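Local atomic coordinates of TssK (PDB entry 5Y0E), a protein that probably serves as a trimeric baseplate component of the bacterial type VI secretion system, joining the contractile machinery to its membrane-bound parts. Residues P197-K200 / T201-N204; D205-G208 / L209-R213; D265-Q268 / F269-L273; K300-L303 / L304-G308. All coordinates share one frame; numbering follows the deposited sequence.

Interaction 1 (P197-K200 / T201-N204)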
loop_
_atom_site.group_PDB
_atom_site.type_symbol
_atom_site.label_atom_id
_atom_site.label_comp_id
_atom_site.label_asym_id
_atom_site.label_seq_id
_atom_site.Cartn_x
_atom_site.Cartn_y
_atom_site.Cartn_z
ATOM N N PRO A 197 10.732 -11.198 -13.269
ATOM C CA PRO A 197 9.764 -12.302 -13.218
ATOM C C PRO A 197 9.554 -12.878 -11.832
ATOM O O PRO A 197 8.453 -13.330 -11.522
ATOM C CB PRO A 197 10.373 -13.333 -14.169
ATOM C CG PRO A 197 11.836 -12.993 -14.188
ATOM C CD PRO A 197 11.916 -11.513 -14.071
ATOM N N VAL A 198 10.559 -12.881 -10.978
ATOM C CA VAL A 198 10.370 -13.517 -9.690
ATOM C C VAL A 198 9.428 -12.695 -8.830
ATOM O O VAL A 198 8.484 -13.221 -8.240
ATOM C CB VAL A 198 11.721 -13.745 -8.993
ATOM C CG1 VAL A 198 11.500 -14.400 -7.649
ATOM C CG2 VAL A 198 12.601 -14.606 -9.847
ATOM N N LEU A 199 9.665 -11.389 -8.750
ATOM C CA LEU A 199 8.713 -10.516 -8.080
ATOM C C LEU A 199 7.306 -10.685 -8.637
ATOM O O LEU A 199 6.340 -10.762 -7.879
ATOM C CB LEU A 199 9.168 -9.060 -8.181
ATOM C CG LEU A 199 10.486 -8.722 -7.483
ATOM C CD1 LEU A 199 10.830 -7.276 -7.656
ATOM C CD2 LEU A 199 10.465 -9.074 -6.027
ATOM N N LYS A 200 7.164 -10.781 -9.951
ATOM C CA LYS A 200 5.816 -10.877 -10.493
ATOM C C LYS A 200 5.111 -12.122 -9.993
ATOM O O LYS A 200 3.914 -12.089 -9.710
ATOM C CB LYS A 200 5.822 -10.867 -12.021
ATOM C CG LYS A 200 6.138 -9.537 -12.662
ATOM C CD LYS A 200 5.819 -9.562 -14.135
ATOM C CE LYS A 200 4.333 -9.755 -14.396
ATOM N NZ LYS A 200 3.987 -9.810 -15.844
ATOM N N THR A 201 5.825 -13.230 -9.880
ATOM C CA THR A 201 5.148 -14.437 -9.447
ATOM C C THR A 201 4.879 -14.438 -7.943
ATOM O O THR A 201 3.905 -15.032 -7.511
ATOM C CB THR A 201 5.946 -15.669 -9.884
ATOM O OG1 THR A 201 7.301 -15.504 -9.516
ATOM C CG2 THR A 201 5.898 -15.819 -11.388
ATOM N N PHE A 202 5.701 -13.778 -7.139
ATOM C CA PHE A 202 5.314 -13.523 -5.757
ATOM C C PHE A 202 3.930 -12.903 -5.694
ATOM O O PHE A 202 3.059 -13.359 -4.948
ATOM C CB PHE A 202 6.307 -12.589 -5.074
ATOM C CG PHE A 202 7.609 -13.216 -4.738
ATOM C CD1 PHE A 202 7.692 -14.550 -4.400
ATOM C CD2 PHE A 202 8.759 -12.469 -4.731
ATOM C CE1 PHE A 202 8.896 -15.113 -4.072
ATOM C CE2 PHE A 202 9.970 -13.047 -4.414
ATOM C CZ PHE A 202 10.030 -14.359 -4.087
ATOM N N ILE A 203 3.709 -11.854 -6.484
ATOM C CA ILE A 203 2.410 -11.205 -6.483
ATOM C C ILE A 203 1.345 -12.167 -6.966
ATOM O O ILE A 203 0.290 -12.323 -6.350
ATOM C CB ILE A 203 2.445 -9.937 -7.346
ATOM C CG1 ILE A 203 3.419 -8.926 -6.771
ATOM C CG2 ILE A 203 1.071 -9.337 -7.471
ATOM C CD1 ILE A 203 3.580 -7.718 -7.687
ATOM N N ASN A 204 1.611 -12.837 -8.071
ATOM C CA ASN A 204 0.589 -13.677 -8.652
ATOM C C ASN A 204 0.278 -14.860 -7.751
ATOM O O ASN A 204 -0.885 -15.240 -7.596
ATOM C CB ASN A 204 1.030 -14.104 -10.045
ATOM C CG ASN A 204 0.011 -14.929 -10.739
ATOM O OD1 ASN A 204 -1.124 -14.518 -10.960
ATOM N ND2 ASN A 204 0.406 -16.118 -11.090
#
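T201 meets the opening turn of helix 197-222 twice, through its amide and its hydroxyl, and so illustrates how a side chain can offer a possible second donor to carbonyls already bonded by amides. T201 N donates to P197 O at 3.1 Å, while chi1 of 49° tucks OG1 between the backbone N and the carbonyl carbon. There T201 OG1 lies 2.9 Å from V198 O and 3.2 Å from P197 O; its single proton can serve either. F202 follows with a straight bond from its N to V198 O (3.0 Å, N-H...O 168°). V198 CG1 packs alongside the ring at 3.8 Å from F202 CE2, and L199 CD2 meets F202 CD2 at 4.0 Å. I203 N then bonds L199 O, the residue whose own N is accepted by N196 OD1 just before the helix; the buried I203 side chain turns to L262 and W266 of helix 259-273. N204 N closes the series on K200 O at 2.9 Å. The chemistry implies a concentrated role for one carbonyl: V198 O takes the F202 amide, may also take the T201 hydroxyl, and lies over one face of the F202 ring, offset toward the rim.

Interaction 2 (D205-G208 / L209-R213)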
loop_
_atom_site.group_PDB
_atom_site.type_symbol
_atom_site.label_atom_id
_atom_site.label_comp_id
_atom_site.label_asym_id
_atom_site.label_seq_id
_atom_site.Cartn_x
_atom_site.Cartn_y
_atom_site.Cartn_z
ATOM N N ASP A 205 1.292 -15.423 -7.111
ATOM C CA ASP A 205 1.052 -16.501 -6.165
ATOM C C ASP A 205 0.238 -16.032 -4.972
ATOM O O ASP A 205 -0.726 -16.685 -4.575
ATOM C CB ASP A 205 2.371 -17.088 -5.694
ATOM C CG ASP A 205 3.026 -17.924 -6.739
ATOM O OD1 ASP A 205 2.334 -18.403 -7.648
ATOM O OD2 ASP A 205 4.240 -18.098 -6.653
ATOM N N LEU A 206 0.626 -14.916 -4.369
ATOM C CA LEU A 206 -0.090 -14.469 -3.186
ATOM C C LEU A 206 -1.552 -14.177 -3.501
ATOM O O LEU A 206 -2.440 -14.450 -2.689
ATOM C CB LEU A 206 0.596 -13.252 -2.596
ATOM C CG LEU A 206 -0.144 -12.680 -1.407
ATOM C CD1 LEU A 206 -0.191 -13.719 -0.312
ATOM C CD2 LEU A 206 0.510 -11.425 -0.920
ATOM N N GLN A 207 -1.827 -13.659 -4.694
ATOM C CA GLN A 207 -3.203 -13.372 -5.044
ATOM C C GLN A 207 -4.012 -14.653 -5.130
ATOM O O GLN A 207 -5.126 -14.722 -4.615
ATOM C CB GLN A 207 -3.254 -12.571 -6.345
ATOM C CG GLN A 207 -4.664 -12.311 -6.862
ATOM C CD GLN A 207 -4.736 -11.311 -8.021
ATOM O OE1 GLN A 207 -5.224 -10.203 -7.864
ATOM N NE2 GLN A 207 -4.261 -11.712 -9.178
ATOM N N GLY A 208 -3.458 -15.692 -5.735
ATOM C CA GLY A 208 -4.204 -16.923 -5.866
ATOM C C GLY A 208 -4.448 -17.592 -4.534
ATOM O O GLY A 208 -5.506 -18.167 -4.299
ATOM N N LEU A 209 -3.480 -17.524 -3.641
ATOM C CA LEU A 209 -3.715 -18.008 -2.300
ATOM C C LEU A 209 -4.839 -17.226 -1.650
ATOM O O LEU A 209 -5.788 -17.809 -1.111
ATOM C CB LEU A 209 -2.431 -17.917 -1.486
ATOM C CG LEU A 209 -2.453 -18.655 -0.151
ATOM C CD1 LEU A 209 -2.940 -20.106 -0.280
ATOM C CD2 LEU A 209 -1.071 -18.646 0.394
ATOM N N LEU A 210 -4.780 -15.899 -1.735
ATOM C CA LEU A 210 -5.832 -15.121 -1.114
ATOM C C LEU A 210 -7.174 -15.390 -1.770
ATOM O O LEU A 210 -8.200 -15.401 -1.091
ATOM C CB LEU A 210 -5.489 -13.646 -1.149
ATOM C CG LEU A 210 -4.239 -13.285 -0.376
ATOM C CD1 LEU A 210 -3.874 -11.845 -0.624
ATOM C CD2 LEU A 210 -4.420 -13.542 1.093
ATOM N N GLN A 211 -7.200 -15.660 -3.068
ATOM C CA GLN A 211 -8.485 -15.990 -3.658
ATOM C C GLN A 211 -8.969 -17.341 -3.167
ATOM O O GLN A 211 -10.166 -17.529 -2.937
ATOM C CB GLN A 211 -8.404 -15.948 -5.177
ATOM C CG GLN A 211 -8.267 -14.538 -5.721
ATOM C CD GLN A 211 -7.647 -14.505 -7.088
ATOM O OE1 GLN A 211 -7.028 -15.469 -7.514
ATOM N NE2 GLN A 211 -7.797 -13.394 -7.779
ATOM N N GLN A 212 -8.052 -18.280 -2.969
ATOM C CA GLN A 212 -8.456 -19.598 -2.516
ATOM C C GLN A 212 -8.996 -19.540 -1.091
ATOM O O GLN A 212 -10.100 -20.018 -0.816
ATOM C CB GLN A 212 -7.286 -20.566 -2.652
ATOM C CG GLN A 212 -6.980 -20.918 -4.091
ATOM C CD GLN A 212 -5.531 -21.304 -4.346
ATOM O OE1 GLN A 212 -4.724 -21.361 -3.442
ATOM N NE2 GLN A 212 -5.206 -21.570 -5.592
ATOM N N ARG A 213 -8.270 -18.901 -0.186
ATOM C CA ARG A 213 -8.707 -18.935 1.198
ATOM C C ARG A 213 -9.960 -18.111 1.391
ATOM O O ARG A 213 -10.820 -18.450 2.208
ATOM C CB ARG A 213 -7.590 -18.454 2.122
ATOM C CG ARG A 213 -6.380 -19.366 2.133
ATOM C CD ARG A 213 -6.766 -20.796 2.236
ATOM N NE ARG A 213 -7.592 -21.070 3.398
ATOM C CZ ARG A 213 -8.563 -21.976 3.414
ATOM N NH1 ARG A 213 -8.833 -22.685 2.327
ATOM N NH2 ARG A 213 -9.283 -22.142 4.513
#
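L206 and L210, one turn apart, make the tightly packed, buried side of this helical contact. L206 CG lies 3.9 Å from L210 CD1, and L210 CG also rests against the L206 carbonyl, 3.2 Å from L206 O. L206 has CG anti to its backbone N (chi1 177°), whereas L210 has CG anti to its carbonyl carbon (chi1 -62°), and the two choices bring the branches together. L206 packs on W266 and L210 on F269. F202, L206 and L210 follow one another at four-residue intervals and all meet helix 259-273, an apolar stripe as expected of a member of a helical bundle. L210 N bonds L206 O at 2.9 Å, the usual i to i+4 spacing that sets these residues one turn apart. The other side is polar and only partly buried. The Q207 and Q211 amides have planes only 9° apart, yet Q211 NE2 approaches the aliphatic Q207 CG (3.4 Å) and stays 4.1 Å from Q207 OE1. At G208, which has no side chain, Q212, extended beyond CG, runs back past the backbone, with Q212 CD 3.1 Å from G208 O, the oxygen that also accepts Q212 N.

Interaction 3 (D265-Q268 / F269-L273)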
loop_
_atom_site.group_PDB
_atom_site.type_symbol
_atom_site.label_atom_id
_atom_site.label_comp_id
_atom_site.label_asym_id
_atom_site.label_seq_id
_atom_site.Cartn_x
_atom_site.Cartn_y
_atom_site.Cartn_z
ATOM N N ASP A 265 3.855 -3.364 2.771
ATOM C CA ASP A 265 2.513 -3.884 2.944
ATOM C C ASP A 265 2.540 -5.337 3.407
ATOM O O ASP A 265 1.781 -5.725 4.289
ATOM C CB ASP A 265 1.719 -3.742 1.645
ATOM C CG ASP A 265 1.221 -2.334 1.396
ATOM O OD1 ASP A 265 1.348 -1.448 2.257
ATOM O OD2 ASP A 265 0.671 -2.104 0.315
ATOM N N TRP A 266 3.404 -6.152 2.817
ATOM C CA TRP A 266 3.395 -7.570 3.111
ATOM C C TRP A 266 3.952 -7.857 4.503
ATOM O O TRP A 266 3.488 -8.771 5.180
ATOM C CB TRP A 266 4.170 -8.303 2.020
ATOM C CG TRP A 266 3.422 -8.362 0.742
ATOM C CD1 TRP A 266 2.273 -7.735 0.464
ATOM C CD2 TRP A 266 3.753 -9.117 -0.420
ATOM N NE1 TRP A 266 1.859 -8.042 -0.789
ATOM C CE2 TRP A 266 2.754 -8.891 -1.355
ATOM C CE3 TRP A 266 4.783 -9.978 -0.748
ATOM C CZ2 TRP A 266 2.753 -9.487 -2.600
ATOM C CZ3 TRP A 266 4.789 -10.550 -2.000
ATOM C CH2 TRP A 266 3.782 -10.308 -2.905
ATOM N N LEU A 267 4.903 -7.058 4.959
ATOM C CA LEU A 267 5.413 -7.221 6.306
ATOM C C LEU A 267 4.322 -7.009 7.337
ATOM O O LEU A 267 4.200 -7.778 8.293
ATOM C CB LEU A 267 6.550 -6.250 6.533
ATOM C CG LEU A 267 7.136 -6.179 7.925
ATOM C CD1 LEU A 267 7.711 -7.527 8.329
ATOM C CD2 LEU A 267 8.201 -5.129 7.935
ATOM N N GLN A 268 3.513 -5.970 7.155
ATOM C CA GLN A 268 2.413 -5.728 8.069
ATOM C C GLN A 268 1.404 -6.854 8.006
ATOM O O GLN A 268 0.921 -7.318 9.036
ATOM C CB GLN A 268 1.750 -4.396 7.748
ATOM C CG GLN A 268 2.563 -3.175 8.097
ATOM C CD GLN A 268 1.991 -1.903 7.472
ATOM O OE1 GLN A 268 0.969 -1.397 7.893
ATOM N NE2 GLN A 268 2.648 -1.410 6.458
ATOM N N PHE A 269 1.065 -7.290 6.805
ATOM C CA PHE A 269 0.250 -8.474 6.652
ATOM C C PHE A 269 0.805 -9.617 7.506
ATOM O O PHE A 269 0.081 -10.230 8.282
ATOM C CB PHE A 269 0.203 -8.828 5.172
ATOM C CG PHE A 269 -0.813 -9.864 4.809
ATOM C CD1 PHE A 269 -1.742 -10.294 5.712
ATOM C CD2 PHE A 269 -0.815 -10.414 3.550
ATOM C CE1 PHE A 269 -2.645 -11.227 5.371
ATOM C CE2 PHE A 269 -1.713 -11.351 3.209
ATOM C CZ PHE A 269 -2.630 -11.767 4.125
ATOM N N ALA A 270 2.103 -9.871 7.417
ATOM C CA ALA A 270 2.675 -10.987 8.152
ATOM C C ALA A 270 2.573 -10.767 9.651
ATOM O O ALA A 270 2.104 -11.640 10.386
ATOM C CB ALA A 270 4.123 -11.206 7.737
ATOM N N THR A 271 2.984 -9.603 10.129
ATOM C CA THR A 271 2.995 -9.432 11.568
ATOM C C THR A 271 1.595 -9.426 12.159
ATOM O O THR A 271 1.422 -9.828 13.305
ATOM C CB THR A 271 3.755 -8.175 11.956
ATOM O OG1 THR A 271 3.049 -7.011 11.533
ATOM C CG2 THR A 271 5.134 -8.213 11.366
ATOM N N GLU A 272 0.581 -9.003 11.411
ATOM C CA GLU A 272 -0.773 -9.158 11.931
ATOM C C GLU A 272 -1.235 -10.613 11.849
ATOM O O GLU A 272 -2.027 -11.059 12.670
ATOM C CB GLU A 272 -1.748 -8.235 11.191
ATOM C CG GLU A 272 -3.128 -8.118 11.824
ATOM C CD GLU A 272 -4.061 -7.119 11.119
ATOM O OE1 GLU A 272 -5.280 -7.302 11.196
ATOM O OE2 GLU A 272 -3.595 -6.139 10.503
ATOM N N LEU A 273 -0.747 -11.357 10.873
ATOM C CA LEU A 273 -1.114 -12.759 10.748
ATOM C C LEU A 273 -0.585 -13.597 11.919
ATOM O O LEU A 273 -1.253 -14.528 12.360
ATOM C CB LEU A 273 -0.608 -13.261 9.402
ATOM C CG LEU A 273 -1.130 -14.531 8.767
ATOM C CD1 LEU A 273 -2.591 -14.528 8.818
ATOM C CD2 LEU A 273 -0.640 -14.610 7.347
#
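E272 N donates to Q268 O at 2.9 Å, and the side chains of both residues reach toward a neighbouring copy of the protein. The setting is the last two turns of helix 259-273, a member of the helical bundle that here also forms part of the trimer interface. E272 OE2 makes a salt bridge to R243 of the second subunit, and T271 OG1 is hydrogen-bonded to N242 O of that subunit. Q268 NE2 instead turns back along its own helix to A264 O, with Q268 OE1 left in a weak bond to Q247 of the second subunit. Inside the turn, F269 N points almost straight at D265 O (3.0 Å, N-H...O 173°), and A270 N and T271 N bond W266 O and L267 O, each at 2.9 Å. Outward from this polar frame the packing begins. A chi1 of -168° swings the F269 ring away from its own amide and into the bundle, where it stacks on H244. A270 CB fits between carbonyls, 3.5 Å from L267 O. On the flank facing the second subunit, the methyls L267 CD1 and T271 CG2 are 4.0 Å apart; T271 CG2 also sits 3.2 Å from L267 O.

Interaction 4 (K300-L303 / L304-G308)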
loop_
_atom_site.group_PDB
_atom_site.type_symbol
_atom_site.label_atom_id
_atom_site.label_comp_id
_atom_site.label_asym_id
_atom_site.label_seq_id
_atom_site.Cartn_x
_atom_site.Cartn_y
_atom_site.Cartn_z
ATOM N N LYS A 300 11.845 -14.540 3.126
ATOM C CA LYS A 300 11.375 -14.741 4.479
ATOM C C LYS A 300 9.926 -14.336 4.614
ATOM O O LYS A 300 9.160 -14.995 5.313
ATOM C CB LYS A 300 12.245 -13.958 5.452
ATOM C CG LYS A 300 13.680 -14.085 5.140
ATOM C CD LYS A 300 14.530 -14.252 6.367
ATOM C CE LYS A 300 14.725 -12.956 7.098
ATOM N NZ LYS A 300 16.070 -12.941 7.743
ATOM N N LEU A 301 9.533 -13.265 3.940
ATOM C CA LEU A 301 8.162 -12.787 4.036
ATOM C C LEU A 301 7.192 -13.763 3.387
ATOM O O LEU A 301 6.145 -14.080 3.958
ATOM C CB LEU A 301 8.073 -11.401 3.397
ATOM C CG LEU A 301 7.199 -10.316 4.016
ATOM C CD1 LEU A 301 7.472 -10.252 5.495
ATOM C CD2 LEU A 301 7.496 -8.972 3.383
ATOM N N MET A 302 7.529 -14.261 2.204
ATOM C CA MET A 302 6.637 -15.190 1.537
ATOM C C MET A 302 6.425 -16.429 2.385
ATOM O O MET A 302 5.324 -16.996 2.416
ATOM C CB MET A 302 7.203 -15.561 0.174
ATOM C CG MET A 302 6.996 -14.510 -0.895
ATOM S SD MET A 302 5.252 -14.205 -1.227
ATOM C CE MET A 302 4.660 -15.773 -1.822
ATOM N N LEU A 303 7.466 -16.855 3.091
ATOM C CA LEU A 303 7.347 -18.002 3.975
ATOM C C LEU A 303 6.314 -17.743 5.047
ATOM O O LEU A 303 5.366 -18.510 5.211
ATOM C CB LEU A 303 8.699 -18.306 4.602
ATOM C CG LEU A 303 9.389 -19.635 4.363
ATOM C CD1 LEU A 303 10.616 -19.677 5.147
ATOM C CD2 LEU A 303 8.538 -20.782 4.731
ATOM N N LEU A 304 6.491 -16.660 5.798
ATOM C CA LEU A 304 5.528 -16.324 6.830
ATOM C C LEU A 304 4.103 -16.293 6.295
ATOM O O LEU A 304 3.171 -16.734 6.967
ATOM C CB LEU A 304 5.891 -14.985 7.449
ATOM C CG LEU A 304 7.244 -14.947 8.169
ATOM C CD1 LEU A 304 7.586 -13.520 8.448
ATOM C CD2 LEU A 304 7.229 -15.731 9.477
ATOM N N LEU A 305 3.906 -15.771 5.092
ATOM C CA LEU A 305 2.545 -15.657 4.606
ATOM C C LEU A 305 2.002 -17.012 4.222
ATOM O O LEU A 305 0.834 -17.309 4.476
ATOM C CB LEU A 305 2.489 -14.695 3.440
ATOM C CG LEU A 305 2.921 -13.294 3.846
ATOM C CD1 LEU A 305 3.161 -12.409 2.628
ATOM C CD2 LEU A 305 1.871 -12.698 4.763
ATOM N N ARG A 306 2.843 -17.867 3.644
ATOM C CA ARG A 306 2.377 -19.210 3.333
ATOM C C ARG A 306 2.078 -19.995 4.602
ATOM O O ARG A 306 1.086 -20.725 4.659
ATOM C CB ARG A 306 3.387 -19.925 2.446
ATOM C CG ARG A 306 3.534 -19.248 1.077
ATOM C CD ARG A 306 4.556 -19.890 0.173
ATOM N NE ARG A 306 3.947 -20.275 -1.094
ATOM C CZ ARG A 306 4.275 -19.778 -2.283
ATOM N NH1 ARG A 306 5.233 -18.868 -2.394
ATOM N NH2 ARG A 306 3.646 -20.211 -3.368
ATOM N N GLN A 307 2.885 -19.834 5.646
ATOM C CA GLN A 307 2.586 -20.541 6.876
ATOM C C GLN A 307 1.255 -20.102 7.443
ATOM O O GLN A 307 0.482 -20.927 7.933
ATOM C CB GLN A 307 3.689 -20.330 7.901
ATOM C CG GLN A 307 4.964 -20.991 7.487
ATOM C CD GLN A 307 6.119 -20.682 8.416
ATOM O OE1 GLN A 307 5.952 -20.046 9.468
ATOM N NE2 GLN A 307 7.306 -21.151 8.041
ATOM N N GLY A 308 0.973 -18.801 7.398
ATOM C CA GLY A 308 -0.246 -18.304 7.988
ATOM C C GLY A 308 -1.483 -18.642 7.204
ATOM O O GLY A 308 -2.569 -18.675 7.774
#
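The R306 guanidinium and the M302 methyl meet at close range: M302 CE lies 3.2 Å from R306 NH1 and 4.0 Å from R306 CZ, approaching the flat group obliquely. M302 reaches it by bending at both chi2 and chi3 (each -62°), so that a chain whose first bond leads off the helix curls round until its methyl touches the residue one turn on. R306 rises along the same flank, its CG 3.2 Å from M302 O, and at its far end NH2 forms a long, weak ion pair with D205 of helix 197-222. The second flat group, the Q307 amide, meets a hydrocarbon partner: L303 CD2 is 3.6 Å from Q307 NE2, the two chains slanting across each other. Helix 294-309 belongs to the helical bundle and turns L301, M302 and L305 to helix 259-273, where L301 and M302 pack on W266 and L305 on F269. On this buried side L305 settles over the backbone, with its CG 3.3 Å from L301 O, the oxygen that accepts L305 N. L301 and L304 touch more lightly, through their CD1 atoms at 4.4 Å; both also lean on P287. The amides of R306 and Q307 complete the turn, R306 N bonding M302 O and Q307 N bonding L303 O at 2.8 Å. K300 O receives L304 N in a longer bond, N-H...O 174°.

Overall arrangement
From the N terminus, the chain passes first through interaction 1 and, without a gap, interaction 2, which together occupy successive turns of helix 197-222; interaction 3 follows on helix 259-273 and interaction 4 on helix 294-309. Each spans neighbouring turns of one helix, so none closes a loop, and none nests within or crosses another. Their mutual contacts instead tie three helices side by side. W266 of interaction 3 joins all of them: its CH2 packs on F202 O of interaction 1, its CZ2 on L206 CD2 of interaction 2 and its CZ3 on M302 SD of interaction 4. Farther along, F269 links L210 to L305, and F202 also reaches M302 directly.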